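Local coordinates for protein thiosulfate sulfurtransferase TUM1 (Saccharomyces cerevisiae, PDB 3UTN) that accepts persulfide sulfur from NFS1 and passes it to UBA4 in the pathway that 2-thiolates the wobble uridine of tRNAs, at residues D66-F79 / L108-R121. Sequence-based numbering, arbitrary orientation.
Sequences DFLTKPRIPNSIFF and LGVQKDDILVVYDR
Arg121 reaches across to the loop that follows helix 63-69 and grips one backbone oxygen end-on: its NH1 lies 2.6 Å and its NH2 2.8 Å from Pro71 O, which sits near the guanidinium plane. Both donors approach Pro71 O from the same face of its carbonyl. NH2 adds a weak bond to Lys70 O at 2.9 Å, while Lys70 CB and Asp66 O cover one face of the guanidinium. The chain is extended from CG to NE (chi2 176°, chi3 -178°), which carries the charge past Asp66 CB to these carbonyls. With an alanine here, Pro71 O is likely to lose both its donors and the loop part of its tie to the strand end. Asp66 is engaged elsewhere, OD1 in a salt bridge with Lys70 NZ, OD2 in a hydrogen bond with Tyr55 OH. Arg72 turns the other way: NE and NH2 hydrogen-bond Phe67 O side-on, and NH1 makes a salt bridge with Asp159 and a hydrogen bond to Ser161 O. All this belongs to the first, non-catalytic rhodanese domain, where strands 115-119 and 77-78 of the parallel sheet are separated by strand 47-51. Tyr119 points its hydroxyl into the type II turn from Ile73 to Ser76, where OH accepts from Ile73 N at 3.1 Å; its link to Ser76 OG, modelled very short for one of two serine conformers, is doubtful. Ile73 CD1 lies over one ring face, a CH-pi contact 3.7 Å from the centroid. Farther along, Ile77 CD1 meets Leu108 CD1 at 3.8 Å.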
loop_
_atom_site.group_PDB
_atom_site.type_symbol
_atom_site.label_atom_id
_atom_site.label_comp_id
_atom_site.label_asym_id
_atom_site.label_seq_id
_atom_site.Cartn_x
_atom_site.Cartn_y
_atom_site.Cartn_z
ATOM N N ASP A 66 -14.321 10.989 7.302
ATOM C CA ASP A 66 -13.800 11.691 6.140
ATOM C C ASP A 66 -14.368 11.134 4.866
ATOM O O ASP A 66 -14.699 11.878 3.958
ATOM C CB ASP A 66 -12.288 11.668 6.124
ATOM C CG ASP A 66 -11.709 12.637 7.106
ATOM O OD1 ASP A 66 -12.507 13.248 7.850
ATOM O OD2 ASP A 66 -10.480 12.802 7.127
ATOM N N PHE A 67 -14.520 9.820 4.807
ATOM C CA PHE A 67 -15.136 9.263 3.632
ATOM C C PHE A 67 -16.563 9.762 3.505
ATOM O O PHE A 67 -17.007 10.159 2.430
ATOM C CB PHE A 67 -15.167 7.752 3.677
ATOM C CG PHE A 67 -15.964 7.174 2.566
ATOM C CD1 PHE A 67 -15.415 7.075 1.297
ATOM C CD2 PHE A 67 -17.287 6.804 2.761
ATOM C CE1 PHE A 67 -16.151 6.561 0.249
ATOM C CE2 PHE A 67 -18.029 6.300 1.709
ATOM C CZ PHE A 67 -17.460 6.170 0.457
ATOM N N LEU A 68 -17.275 9.716 4.623
ATOM C CA LEU A 68 -18.701 9.956 4.630
ATOM C C LEU A 68 -19.025 11.411 4.430
ATOM O O LEU A 68 -20.049 11.742 3.857
ATOM C CB LEU A 68 -19.293 9.492 5.949
ATOM C CG LEU A 68 -19.198 7.985 6.174
ATOM C CD1 LEU A 68 -19.490 7.695 7.629
ATOM C CD2 LEU A 68 -20.147 7.219 5.271
ATOM N N THR A 69 -18.145 12.280 4.898
ATOM C CA THR A 69 -18.515 13.672 5.045
ATOM C C THR A 69 -17.603 14.593 4.279
ATOM O O THR A 69 -17.898 15.758 4.140
ATOM C CB THR A 69 -18.510 14.094 6.523
ATOM O OG1 THR A 69 -17.171 14.049 7.015
ATOM C CG2 THR A 69 -19.368 13.154 7.337
ATOM N N LYS A 70 -16.481 14.073 3.803
ATOM C CA LYS A 70 -15.591 14.870 2.988
ATOM C C LYS A 70 -15.705 14.423 1.551
ATOM O O LYS A 70 -16.047 13.265 1.282
ATOM C CB LYS A 70 -14.156 14.781 3.496
ATOM C CG LYS A 70 -13.946 15.550 4.788
ATOM C CD LYS A 70 -12.506 15.462 5.249
ATOM C CE LYS A 70 -12.278 16.287 6.506
ATOM N NZ LYS A 70 -13.126 15.800 7.626
ATOM N N PRO A 71 -15.442 15.342 0.617
ATOM C CA PRO A 71 -15.697 15.002 -0.767
ATOM C C PRO A 71 -14.974 13.730 -1.161
ATOM O O PRO A 71 -13.835 13.489 -0.763
ATOM C CB PRO A 71 -15.150 16.205 -1.527
ATOM C CG PRO A 71 -15.282 17.334 -0.558
ATOM C CD PRO A 71 -14.905 16.709 0.752
ATOM N N ARG A 72 -15.664 12.892 -1.906
ATOM C CA ARG A 72 -15.057 11.681 -2.381
ATOM C C ARG A 72 -15.148 11.731 -3.879
ATOM O O ARG A 72 -15.867 12.550 -4.441
ATOM C CB ARG A 72 -15.791 10.457 -1.826
ATOM C CG ARG A 72 -17.187 10.258 -2.377
ATOM C CD ARG A 72 -18.028 9.403 -1.435
ATOM N NE ARG A 72 -18.121 10.054 -0.141
ATOM C CZ ARG A 72 -18.964 11.040 0.138
ATOM N NH1 ARG A 72 -19.826 11.471 -0.778
ATOM N NH2 ARG A 72 -18.957 11.579 1.341
ATOM N N ILE A 73 -14.415 10.853 -4.535
ATOM C CA ILE A 73 -14.626 10.668 -5.942
ATOM C C ILE A 73 -16.020 10.068 -6.041
ATOM O O ILE A 73 -16.353 9.170 -5.272
ATOM C CB ILE A 73 -13.588 9.718 -6.531
ATOM C CG1 ILE A 73 -12.175 10.241 -6.245
ATOM C CG2 ILE A 73 -13.833 9.551 -8.017
ATOM C CD1 ILE A 73 -11.078 9.452 -6.923
ATOM N N PRO A 74 -16.854 10.588 -6.954
ATOM C CA PRO A 74 -18.211 10.083 -7.084
ATOM C C PRO A 74 -18.237 8.560 -7.088
ATOM O O PRO A 74 -17.332 7.931 -7.626
ATOM C CB PRO A 74 -18.639 10.626 -8.443
ATOM C CG PRO A 74 -17.939 11.941 -8.526
ATOM C CD PRO A 74 -16.593 11.694 -7.896
ATOM N N ASN A 75 -19.262 7.983 -6.470
ATOM C CA ASN A 75 -19.503 6.546 -6.524
ATOM C C ASN A 75 -18.472 5.758 -5.748
ATOM O O ASN A 75 -18.350 4.546 -5.915
ATOM C CB ASN A 75 -19.550 6.067 -7.976
ATOM C CG ASN A 75 -20.414 6.952 -8.844
ATOM O OD1 ASN A 75 -21.486 7.381 -8.429
ATOM N ND2 ASN A 75 -19.942 7.244 -10.047
ATOM N N SER A 76 -17.731 6.459 -4.899
ATOM C CA SER A 76 -16.707 5.834 -4.084
ATOM C C SER A 76 -17.307 4.857 -3.110
ATOM O O SER A 76 -18.400 5.063 -2.608
ATOM C CB SER A 76 -15.937 6.865 -3.280
ATOM O OG SER A 76 -15.021 7.561 -4.096
ATOM N N ILE A 77 -16.574 3.794 -2.851
ATOM C CA ILE A 77 -16.839 3.003 -1.695
ATOM C C ILE A 77 -15.702 3.361 -0.780
ATOM O O ILE A 77 -14.665 3.899 -1.205
ATOM C CB ILE A 77 -16.824 1.498 -1.978
ATOM C CG1 ILE A 77 -15.462 1.074 -2.535
ATOM C CG2 ILE A 77 -17.969 1.140 -2.905
ATOM C CD1 ILE A 77 -15.303 -0.413 -2.690
ATOM N N PHE A 78 -15.904 3.087 0.488
ATOM C CA PHE A 78 -14.847 3.238 1.420
ATOM C C PHE A 78 -14.267 1.863 1.641
ATOM O O PHE A 78 -14.992 0.911 1.900
ATOM C CB PHE A 78 -15.373 3.804 2.718
ATOM C CG PHE A 78 -14.353 3.850 3.791
ATOM C CD1 PHE A 78 -13.290 4.745 3.713
ATOM C CD2 PHE A 78 -14.435 2.987 4.872
ATOM C CE1 PHE A 78 -12.333 4.784 4.705
ATOM C CE2 PHE A 78 -13.481 3.029 5.870
ATOM C CZ PHE A 78 -12.430 3.925 5.783
ATOM N N PHE A 79 -12.956 1.767 1.510
ATOM C CA PHE A 79 -12.261 0.532 1.776
ATOM C C PHE A 79 -11.627 0.696 3.132
ATOM O O PHE A 79 -10.683 1.465 3.302
ATOM C CB PHE A 79 -11.196 0.287 0.723
ATOM C CG PHE A 79 -10.482 -1.020 0.867
ATOM C CD1 PHE A 79 -9.463 -1.171 1.797
ATOM C CD2 PHE A 79 -10.814 -2.097 0.054
ATOM C CE1 PHE A 79 -8.789 -2.374 1.922
ATOM C CE2 PHE A 79 -10.142 -3.304 0.173
ATOM C CZ PHE A 79 -9.127 -3.441 1.106
ATOM N N LEU A 108 -19.455 -3.975 0.451
ATOM C CA LEU A 108 -19.310 -2.702 -0.244
ATOM C C LEU A 108 -19.977 -2.746 -1.602
ATOM O O LEU A 108 -20.001 -1.754 -2.324
ATOM C CB LEU A 108 -17.832 -2.362 -0.405
ATOM C CG LEU A 108 -17.076 -2.179 0.908
ATOM C CD1 LEU A 108 -15.580 -2.176 0.646
ATOM C CD2 LEU A 108 -17.531 -0.919 1.644
ATOM N N GLY A 109 -20.499 -3.914 -1.954
ATOM C CA GLY A 109 -21.161 -4.094 -3.229
ATOM C C GLY A 109 -20.200 -4.085 -4.396
ATOM O O GLY A 109 -20.605 -3.861 -5.524
ATOM N N VAL A 110 -18.921 -4.323 -4.127
ATOM C CA VAL A 110 -17.942 -4.405 -5.198
ATOM C C VAL A 110 -18.258 -5.636 -6.034
ATOM O O VAL A 110 -18.484 -6.716 -5.499
ATOM C CB VAL A 110 -16.502 -4.474 -4.660
ATOM C CG1 VAL A 110 -15.512 -4.727 -5.784
ATOM C CG2 VAL A 110 -16.162 -3.186 -3.942
ATOM N N GLN A 111 -18.321 -5.453 -7.344
ATOM C CA GLN A 111 -18.496 -6.575 -8.243
ATOM C C GLN A 111 -17.127 -6.895 -8.790
ATOM O O GLN A 111 -16.271 -6.017 -8.881
ATOM C CB GLN A 111 -19.458 -6.231 -9.381
ATOM C CG GLN A 111 -20.859 -5.815 -8.944
ATOM C CD GLN A 111 -21.723 -6.978 -8.475
ATOM O OE1 GLN A 111 -21.276 -8.127 -8.413
ATOM N NE2 GLN A 111 -22.977 -6.679 -8.146
ATOM N N LYS A 112 -16.915 -8.151 -9.154
ATOM C CA LYS A 112 -15.653 -8.560 -9.745
ATOM C C LYS A 112 -15.287 -7.676 -10.927
ATOM O O LYS A 112 -14.126 -7.356 -11.122
ATOM C CB LYS A 112 -15.717 -10.019 -10.194
ATOM C CG LYS A 112 -14.373 -10.595 -10.616
ATOM C CD LYS A 112 -13.384 -10.622 -9.456
ATOM C CE LYS A 112 -13.927 -11.388 -8.263
ATOM N NZ LYS A 112 -14.208 -12.801 -8.626
ATOM N N ASP A 113 -16.289 -7.277 -11.703
ATOM C CA ASP A 113 -16.045 -6.534 -12.929
ATOM C C ASP A 113 -15.743 -5.064 -12.688
ATOM O O ASP A 113 -15.357 -4.353 -13.609
ATOM C CB ASP A 113 -17.223 -6.657 -13.890
ATOM C CG ASP A 113 -16.870 -6.197 -15.283
ATOM O OD1 ASP A 113 -15.828 -6.657 -15.800
ATOM O OD2 ASP A 113 -17.614 -5.370 -15.854
ATOM N N ASP A 114 -15.936 -4.610 -11.454
ATOM C CA ASP A 114 -15.708 -3.214 -11.128
ATOM C C ASP A 114 -14.294 -2.820 -11.441
ATOM O O ASP A 114 -13.353 -3.535 -11.128
ATOM C CB ASP A 114 -15.952 -2.945 -9.653
ATOM C CG ASP A 114 -17.404 -2.971 -9.296
ATOM O OD1 ASP A 114 -18.250 -2.870 -10.203
ATOM O OD2 ASP A 114 -17.698 -3.066 -8.095
ATOM N N ILE A 115 -14.147 -1.672 -12.074
ATOM C CA ILE A 115 -12.857 -1.032 -12.099
ATOM C C ILE A 115 -12.765 -0.317 -10.760
ATOM O O ILE A 115 -13.529 0.603 -10.476
ATOM C CB ILE A 115 -12.740 -0.030 -13.244
ATOM C CG1 ILE A 115 -12.779 -0.755 -14.588
ATOM C CG2 ILE A 115 -11.463 0.769 -13.090
ATOM C CD1 ILE A 115 -12.869 0.171 -15.780
ATOM N N LEU A 116 -11.856 -0.779 -9.921
ATOM C CA LEU A 116 -11.686 -0.154 -8.639
ATOM C C LEU A 116 -10.605 0.867 -8.781
ATOM O O LEU A 116 -9.524 0.587 -9.279
ATOM C CB LEU A 116 -11.347 -1.170 -7.559
ATOM C CG LEU A 116 -12.439 -2.224 -7.377
ATOM C CD1 LEU A 116 -11.996 -3.239 -6.344
ATOM C CD2 LEU A 116 -13.773 -1.604 -6.989
ATOM N N VAL A 117 -10.924 2.081 -8.395
ATOM C CA VAL A 117 -9.937 3.115 -8.455
ATOM C C VAL A 117 -9.705 3.559 -7.041
ATOM O O VAL A 117 -10.516 4.244 -6.434
ATOM C CB VAL A 117 -10.338 4.267 -9.373
ATOM C CG1 VAL A 117 -9.245 5.318 -9.343
ATOM C CG2 VAL A 117 -10.558 3.749 -10.793
ATOM N N VAL A 118 -8.571 3.144 -6.519
ATOM C CA VAL A 118 -8.308 3.325 -5.132
ATOM C C VAL A 118 -7.658 4.662 -4.944
ATOM O O VAL A 118 -6.820 5.081 -5.728
ATOM C CB VAL A 118 -7.384 2.239 -4.602
ATOM C CG1 VAL A 118 -7.192 2.431 -3.113
ATOM C CG2 VAL A 118 -7.988 0.879 -4.893
ATOM N N TYR A 119 -8.057 5.330 -3.886
ATOM C CA TYR A 119 -7.401 6.544 -3.525
ATOM C C TYR A 119 -7.485 6.635 -2.034
ATOM O O TYR A 119 -8.151 5.834 -1.383
ATOM C CB TYR A 119 -8.084 7.729 -4.190
ATOM C CG TYR A 119 -9.518 7.946 -3.789
ATOM C CD1 TYR A 119 -10.549 7.199 -4.359
ATOM C CD2 TYR A 119 -9.844 8.902 -2.843
ATOM C CE1 TYR A 119 -11.864 7.411 -3.992
ATOM C CE2 TYR A 119 -11.151 9.131 -2.480
ATOM C CZ TYR A 119 -12.151 8.387 -3.057
ATOM O OH TYR A 119 -13.438 8.625 -2.680
ATOM N N ASP A 120 -6.783 7.604 -1.493
ATOM C CA ASP A 120 -6.945 7.917 -0.103
ATOM C C ASP A 120 -6.787 9.410 0.022
ATOM O O ASP A 120 -6.357 10.072 -0.926
ATOM C CB ASP A 120 -5.954 7.129 0.757
ATOM C CG ASP A 120 -4.516 7.439 0.441
ATOM O OD1 ASP A 120 -4.210 8.557 -0.015
ATOM O OD2 ASP A 120 -3.673 6.561 0.676
ATOM N N ARG A 121 -7.140 9.945 1.177
ATOM C CA ARG A 121 -7.113 11.382 1.356
ATOM C C ARG A 121 -5.740 11.881 1.717
ATOM O O ARG A 121 -5.484 13.077 1.668
ATOM C CB ARG A 121 -8.118 11.791 2.413
ATOM C CG ARG A 121 -9.516 11.456 1.978
ATOM C CD ARG A 121 -10.531 11.766 3.046
ATOM N NE ARG A 121 -11.840 11.359 2.568
ATOM C CZ ARG A 121 -12.560 12.047 1.690
ATOM N NH1 ARG A 121 -12.104 13.188 1.200
ATOM N NH2 ARG A 121 -13.738 11.591 1.304
#